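Local coordinates for protein adenylation domain (Streptomyces sp., PDB 5N9X) that belongs to the AMP-binding adenylation domains of the ANL superfamily and holds ATP, threonine and a magnesium ion in this structure, at residues T345-T350 against E363-G368; P369-G374 against P398-H403. All blocks are in the same frame, centred on the assembly; numbering follows the deposited sequence.

Contact 1 of 2, residues T345-T350 against E363-G368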
loop_
_atom_site.group_PDB
_atom_site.type_symbol
_atom_site.label_atom_id
_atom_site.label_comp_id
_atom_site.label_asym_id
_atom_site.label_seq_id
_atom_site.Cartn_x
_atom_site.Cartn_y
_atom_site.Cartn_z
ATOM N N THR A 345 7.113 -0.824 -19.487
ATOM C CA THR A 345 6.426 -1.425 -20.625
ATOM C C THR A 345 5.545 -2.543 -20.062
ATOM O O THR A 345 5.795 -3.051 -18.969
ATOM C CB THR A 345 7.388 -1.951 -21.704
ATOM O OG1 THR A 345 8.086 -3.092 -21.208
ATOM C CG2 THR A 345 8.371 -0.898 -22.079
ATOM N N HIS A 346 4.509 -2.917 -20.799
ATOM C CA HIS A 346 3.529 -3.872 -20.295
ATOM C C HIS A 346 2.915 -4.740 -21.383
ATOM O O HIS A 346 3.064 -4.470 -22.569
ATOM C CB HIS A 346 2.421 -3.124 -19.554
ATOM C CG HIS A 346 1.469 -2.405 -20.462
ATOM N ND1 HIS A 346 1.832 -1.281 -21.179
ATOM C CD2 HIS A 346 0.169 -2.640 -20.764
ATOM C CE1 HIS A 346 0.797 -0.857 -21.880
ATOM N NE2 HIS A 346 -0.223 -1.664 -21.649
ATOM N N ARG A 347 2.224 -5.787 -20.945
ATOM C CA ARG A 347 1.489 -6.707 -21.799
ATOM C C ARG A 347 0.148 -6.962 -21.109
ATOM O O ARG A 347 0.054 -6.883 -19.887
ATOM C CB ARG A 347 2.268 -8.027 -22.001
ATOM C CG ARG A 347 3.412 -7.992 -23.026
ATOM C CD ARG A 347 3.988 -9.398 -23.302
ATOM N NE ARG A 347 3.135 -10.217 -24.181
ATOM C CZ ARG A 347 2.893 -11.524 -24.033
ATOM N NH1 ARG A 347 3.429 -12.211 -23.038
ATOM N NH2 ARG A 347 2.098 -12.146 -24.891
ATOM N N ILE A 348 -0.884 -7.248 -21.889
ATOM C CA ILE A 348 -2.140 -7.734 -21.357
ATOM C C ILE A 348 -2.296 -9.116 -21.956
ATOM O O ILE A 348 -2.445 -9.239 -23.162
ATOM C CB ILE A 348 -3.319 -6.824 -21.732
ATOM C CG1 ILE A 348 -2.958 -5.365 -21.438
ATOM C CG2 ILE A 348 -4.556 -7.234 -20.983
ATOM C CD1 ILE A 348 -3.994 -4.330 -21.901
ATOM N N VAL A 349 -2.234 -10.152 -21.122
ATOM C CA VAL A 349 -1.959 -11.503 -21.603
ATOM C C VAL A 349 -3.102 -12.507 -21.377
ATOM O O VAL A 349 -3.670 -12.612 -20.287
ATOM C CB VAL A 349 -0.662 -12.052 -20.955
ATOM C CG1 VAL A 349 -0.044 -13.122 -21.819
ATOM C CG2 VAL A 349 0.348 -10.931 -20.775
ATOM N N THR A 350 -3.424 -13.251 -22.429
ATOM C CA THR A 350 -4.461 -14.276 -22.361
ATOM C C THR A 350 -3.969 -15.553 -21.685
ATOM O O THR A 350 -2.767 -15.766 -21.540
ATOM C CB THR A 350 -4.989 -14.613 -23.758
ATOM O OG1 THR A 350 -4.032 -15.425 -24.463
ATOM C CG2 THR A 350 -5.274 -13.341 -24.542
ATOM N N GLU A 363 -4.333 -10.900 -18.212
ATOM C CA GLU A 363 -3.396 -10.633 -17.123
ATOM C C GLU A 363 -2.375 -9.528 -17.448
ATOM O O GLU A 363 -1.669 -9.582 -18.474
ATOM C CB GLU A 363 -2.645 -11.913 -16.720
ATOM C CG GLU A 363 -1.693 -11.674 -15.539
ATOM C CD GLU A 363 -0.952 -12.919 -15.060
ATOM O OE1 GLU A 363 -0.885 -13.923 -15.805
ATOM O OE2 GLU A 363 -0.427 -12.887 -13.926
ATOM N N LEU A 364 -2.272 -8.541 -16.557
ATOM C CA LEU A 364 -1.290 -7.484 -16.758
ATOM C C LEU A 364 0.099 -7.955 -16.352
ATOM O O LEU A 364 0.278 -8.522 -15.268
ATOM C CB LEU A 364 -1.667 -6.224 -15.988
ATOM C CG LEU A 364 -0.635 -5.105 -15.904
ATOM C CD1 LEU A 364 -0.672 -4.249 -17.152
ATOM C CD2 LEU A 364 -0.936 -4.256 -14.703
ATOM N N TRP A 365 1.052 -7.747 -17.265
ATOM C CA TRP A 365 2.476 -7.994 -17.054
ATOM C C TRP A 365 3.183 -6.637 -17.085
ATOM O O TRP A 365 2.754 -5.745 -17.830
ATOM C CB TRP A 365 3.051 -8.924 -18.136
ATOM C CG TRP A 365 2.623 -10.373 -18.020
ATOM C CD1 TRP A 365 1.597 -10.867 -17.266
ATOM C CD2 TRP A 365 3.208 -11.510 -18.692
ATOM N NE1 TRP A 365 1.502 -12.230 -17.427
ATOM C CE2 TRP A 365 2.476 -12.651 -18.294
ATOM C CE3 TRP A 365 4.279 -11.672 -19.590
ATOM C CZ2 TRP A 365 2.777 -13.941 -18.767
ATOM C CZ3 TRP A 365 4.574 -12.953 -20.056
ATOM C CH2 TRP A 365 3.824 -14.067 -19.643
ATOM N N LEU A 366 4.239 -6.476 -16.279
ATOM C CA LEU A 366 4.959 -5.196 -16.177
ATOM C C LEU A 366 6.496 -5.353 -16.201
ATOM O O LEU A 366 7.070 -6.170 -15.480
ATOM C CB LEU A 366 4.545 -4.436 -14.902
ATOM C CG LEU A 366 3.086 -4.020 -14.663
ATOM C CD1 LEU A 366 2.878 -3.509 -13.240
ATOM C CD2 LEU A 366 2.634 -2.950 -15.672
ATOM N N ALA A 367 7.149 -4.552 -17.036
ATOM C CA ALA A 367 8.604 -4.524 -17.099
ATOM C C ALA A 367 9.112 -3.103 -16.912
ATOM O O ALA A 367 8.417 -2.143 -17.266
ATOM C CB ALA A 367 9.082 -5.071 -18.412
ATOM N N GLY A 368 10.333 -2.964 -16.396
ATOM C CA GLY A 368 10.938 -1.650 -16.228
ATOM C C GLY A 368 11.793 -1.517 -14.971
ATOM O O GLY A 368 11.923 -2.462 -14.195
#
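This contact is an antiparallel strand pairing, a beta-hairpin with a twelve-residue connection, at the margin of the large mixed sheet of the AMP-binding fold. The strands run at 160° to each other. Six backbone hydrogen bonds, traded in both directions by the pairs Thr345-Ala367, Arg347-Trp365 and Val349-Glu363, fix the register. Those donated by Ala367 N to Thr345 O (2.8 Å) and by Trp365 N to Arg347 O (2.9 Å) are nearly straight, whereas Arg347 N to Trp365 O is stretched to 3.2 Å.

The two faces differ in character. On one, His346 emerges beside the aliphatic Ile348, Leu364 and Leu366; CD1 of Leu364 reaches CD2 of the His346 ring at 4.0 Å, and the leucines are buried, Leu364 packing on Tyr311 and Leu416. The other face carries Thr345, Arg347, Val349, Glu363, Trp365 and Ala367. There Arg347 and Trp365 lie side by side, the guanidinium turned 85° from the indole plane; CZ3 lies at the edge of the guanidinium, near its plane, 3.3 Å from NH1. A salt bridge from NE to Asp355 and the carbonyl of Gly353 at NH2 hold the charged group. Arginine suits this place because, with CB beside Trp365 CB, a chain bent at chi3 lets NH1 reach the indole while NE and NH2 serve the connecting loop. Trp365 itself is steadied by a weak hydrogen bond from NE1 to Glu363 OE1, and its ring stacks with His403 of strand 400-410.

Branched Val349 is well matched to this aromatic neighbour: with CG2 anti to the carbonyl carbon, that methyl sits over the five-membered ring in a CH-pi contact, 3.5 Å from CG2 to the ring centroid and only 5° off its normal.

Contact 2 of 2, residues P369-G374 against P398-H403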
loop_
_atom_site.group_PDB
_atom_site.type_symbol
_atom_site.label_atom_id
_atom_site.label_comp_id
_atom_site.label_asym_id
_atom_site.label_seq_id
_atom_site.Cartn_x
_atom_site.Cartn_y
_atom_site.Cartn_z
ATOM N N PRO A 369 12.364 -0.323 -14.749
ATOM C CA PRO A 369 13.288 -0.090 -13.626
ATOM C C PRO A 369 12.639 -0.073 -12.232
ATOM O O PRO A 369 13.379 -0.095 -11.249
ATOM C CB PRO A 369 13.887 1.277 -13.962
ATOM C CG PRO A 369 12.797 1.974 -14.751
ATOM C CD PRO A 369 12.153 0.888 -15.566
ATOM N N GLN A 370 11.308 -0.036 -12.135
ATOM C CA GLN A 370 10.642 -0.135 -10.830
ATOM C C GLN A 370 10.353 -1.577 -10.410
ATOM O O GLN A 370 9.990 -1.836 -9.261
ATOM C CB GLN A 370 9.323 0.641 -10.816
ATOM C CG GLN A 370 9.443 2.146 -10.704
ATOM C CD GLN A 370 8.080 2.831 -10.860
ATOM O OE1 GLN A 370 7.907 3.718 -11.717
ATOM N NE2 GLN A 370 7.105 2.417 -10.031
ATOM N N VAL A 371 10.468 -2.511 -11.343
ATOM C CA VAL A 371 10.210 -3.902 -11.004
ATOM C C VAL A 371 11.322 -4.491 -10.095
ATOM O O VAL A 371 12.503 -4.506 -10.453
ATOM C CB VAL A 371 10.050 -4.782 -12.276
ATOM C CG1 VAL A 371 9.736 -6.219 -11.882
ATOM C CG2 VAL A 371 8.950 -4.220 -13.205
ATOM N N SER A 372 10.915 -4.968 -8.922
ATOM C CA SER A 372 11.807 -5.673 -7.983
ATOM C C SER A 372 12.572 -6.864 -8.552
ATOM O O SER A 372 12.233 -7.391 -9.597
ATOM C CB SER A 372 11.003 -6.156 -6.778
ATOM O OG SER A 372 10.327 -7.364 -7.061
ATOM N N GLU A 373 13.595 -7.304 -7.837
ATOM C CA GLU A 373 14.419 -8.404 -8.312
ATOM C C GLU A 373 13.903 -9.769 -7.875
ATOM O O GLU A 373 14.662 -10.729 -7.860
ATOM C CB GLU A 373 15.865 -8.237 -7.829
ATOM C CG GLU A 373 16.573 -6.993 -8.338
ATOM C CD GLU A 373 16.807 -6.969 -9.846
ATOM O OE1 GLU A 373 16.264 -7.836 -10.576
ATOM O OE2 GLU A 373 17.525 -6.048 -10.307
ATOM N N GLY A 374 12.629 -9.855 -7.511
ATOM C CA GLY A 374 12.040 -11.115 -7.104
ATOM C C GLY A 374 11.889 -11.243 -5.598
ATOM O O GLY A 374 12.411 -10.424 -4.847
ATOM N N PRO A 398 14.962 -9.175 -24.467
ATOM C CA PRO A 398 13.575 -9.275 -23.990
ATOM C C PRO A 398 13.377 -8.657 -22.599
ATOM O O PRO A 398 14.266 -8.739 -21.748
ATOM C CB PRO A 398 13.333 -10.787 -23.954
ATOM C CG PRO A 398 14.676 -11.359 -23.625
ATOM C CD PRO A 398 15.722 -10.413 -24.216
ATOM N N PRO A 399 12.212 -8.038 -22.361
ATOM C CA PRO A 399 12.062 -7.444 -21.033
ATOM C C PRO A 399 11.845 -8.508 -19.964
ATOM O O PRO A 399 11.462 -9.640 -20.279
ATOM C CB PRO A 399 10.819 -6.554 -21.176
ATOM C CG PRO A 399 10.452 -6.579 -22.611
ATOM C CD PRO A 399 11.006 -7.843 -23.180
ATOM N N ARG A 400 12.110 -8.138 -18.716
ATOM C CA ARG A 400 11.812 -8.975 -17.564
ATOM C C ARG A 400 10.427 -8.561 -17.044
ATOM O O ARG A 400 10.251 -7.423 -16.598
ATOM C CB ARG A 400 12.894 -8.806 -16.491
ATOM C CG ARG A 400 12.820 -9.774 -15.334
ATOM C CD ARG A 400 14.079 -9.739 -14.482
ATOM N NE ARG A 400 13.792 -10.229 -13.136
ATOM C CZ ARG A 400 13.425 -9.461 -12.114
ATOM N NH1 ARG A 400 13.314 -8.150 -12.252
ATOM N NH2 ARG A 400 13.178 -10.014 -10.941
ATOM N N TYR A 401 9.445 -9.454 -17.130
ATOM C CA TYR A 401 8.061 -9.096 -16.830
ATOM C C TYR A 401 7.647 -9.614 -15.451
ATOM O O TYR A 401 7.925 -10.759 -15.129
ATOM C CB TYR A 401 7.108 -9.674 -17.895
ATOM C CG TYR A 401 7.071 -8.919 -19.204
ATOM C CD1 TYR A 401 6.398 -7.694 -19.315
ATOM C CD2 TYR A 401 7.687 -9.438 -20.343
ATOM C CE1 TYR A 401 6.372 -6.992 -20.526
ATOM C CE2 TYR A 401 7.666 -8.755 -21.555
ATOM C CZ TYR A 401 7.007 -7.539 -21.645
ATOM O OH TYR A 401 6.991 -6.874 -22.850
ATOM N N TYR A 402 6.976 -8.788 -14.649
ATOM C CA TYR A 402 6.313 -9.293 -13.447
ATOM C C TYR A 402 4.839 -9.546 -13.736
ATOM O O TYR A 402 4.114 -8.677 -14.254
ATOM C CB TYR A 402 6.439 -8.338 -12.243
ATOM C CG TYR A 402 5.564 -8.782 -11.078
ATOM C CD1 TYR A 402 5.925 -9.874 -10.303
ATOM C CD2 TYR A 402 4.375 -8.131 -10.776
ATOM C CE1 TYR A 402 5.143 -10.307 -9.255
ATOM C CE2 TYR A 402 3.578 -8.548 -9.718
ATOM C CZ TYR A 402 3.975 -9.641 -8.960
ATOM O OH TYR A 402 3.224 -10.080 -7.898
ATOM N N HIS A 403 4.396 -10.739 -13.384
ATOM C CA HIS A 403 3.021 -11.114 -13.625
ATOM C C HIS A 403 2.203 -10.690 -12.415
ATOM O O HIS A 403 2.375 -11.221 -11.326
ATOM C CB HIS A 403 2.908 -12.621 -13.895
ATOM C CG HIS A 403 3.834 -13.120 -14.972
ATOM N ND1 HIS A 403 3.928 -14.453 -15.309
ATOM C CD2 HIS A 403 4.694 -12.468 -15.785
ATOM C CE1 HIS A 403 4.811 -14.600 -16.284
ATOM N NE2 HIS A 403 5.293 -13.414 -16.589
#
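Arg400 grips the carbonyl oxygen of Ser372 end-on with two nitrogens, NH1 at 3.0 Å and NH2 at 3.1 Å from Ser372 O. That oxygen lies close to the guanidinium plane, and the bond from NH2 falls on one of its lone pairs, while NH1 donates from above the carbonyl plane. An almost fully extended chain from CG to NE carries the head across to the loop, a span that suits arginine. Glu373 adds charge from another direction: its chain folds back at chi2 and sets OE1 over one face of the guanidinium, 3.4 Å from Arg400 NH1. No N-H points at this oxygen, so the salt bridge is purely electrostatic, and the other carboxylate oxygen, OE2, pairs with Arg180.

In the fold, this fastens the loop after strand 362-367 to Arg400 and Tyr402 of strand 400-410, beside the ATP site of the adenylation domain. Gly374 follows at a positive phi of 102°, easy for a residue without a side chain, and its N makes a weak hydrogen bond to Ser372 OG.

Next to the polar group, buried Val371 directs CG1, anti to its own backbone N, onto CB of Tyr402 at 3.9 Å. The Tyr402 ring leads away from 369-374, meets Phe386 obliquely, and exchanges a hydrogen bond between its OH and that of Tyr375; its side chain comes within about 5 Å of the bound ATP.

From the N terminus, strand 345-349 comes first; contact 1 closes the excursion of residues 351-362 by bringing the chain back antiparallel. The returning strand passes straight into 369-374, and contact 2 then closes a longer excursion, holding helix 379-385 and strand 386-388, on strand 400-410. The two closures are in series, neither nested nor crossed, with centres about 10 Å apart. Strand 362-367 lies between strands 345-349 and 400-410: a probable hydrogen bond from Tyr402 N to Leu366 O (2.7 Å) joins the contacts directly, and Ala367 CB packs on Arg400 O. Contact 1 pairs two strands of the mixed sheet, and contact 2 fixes the following loop to strand 400-410 of the same sheet.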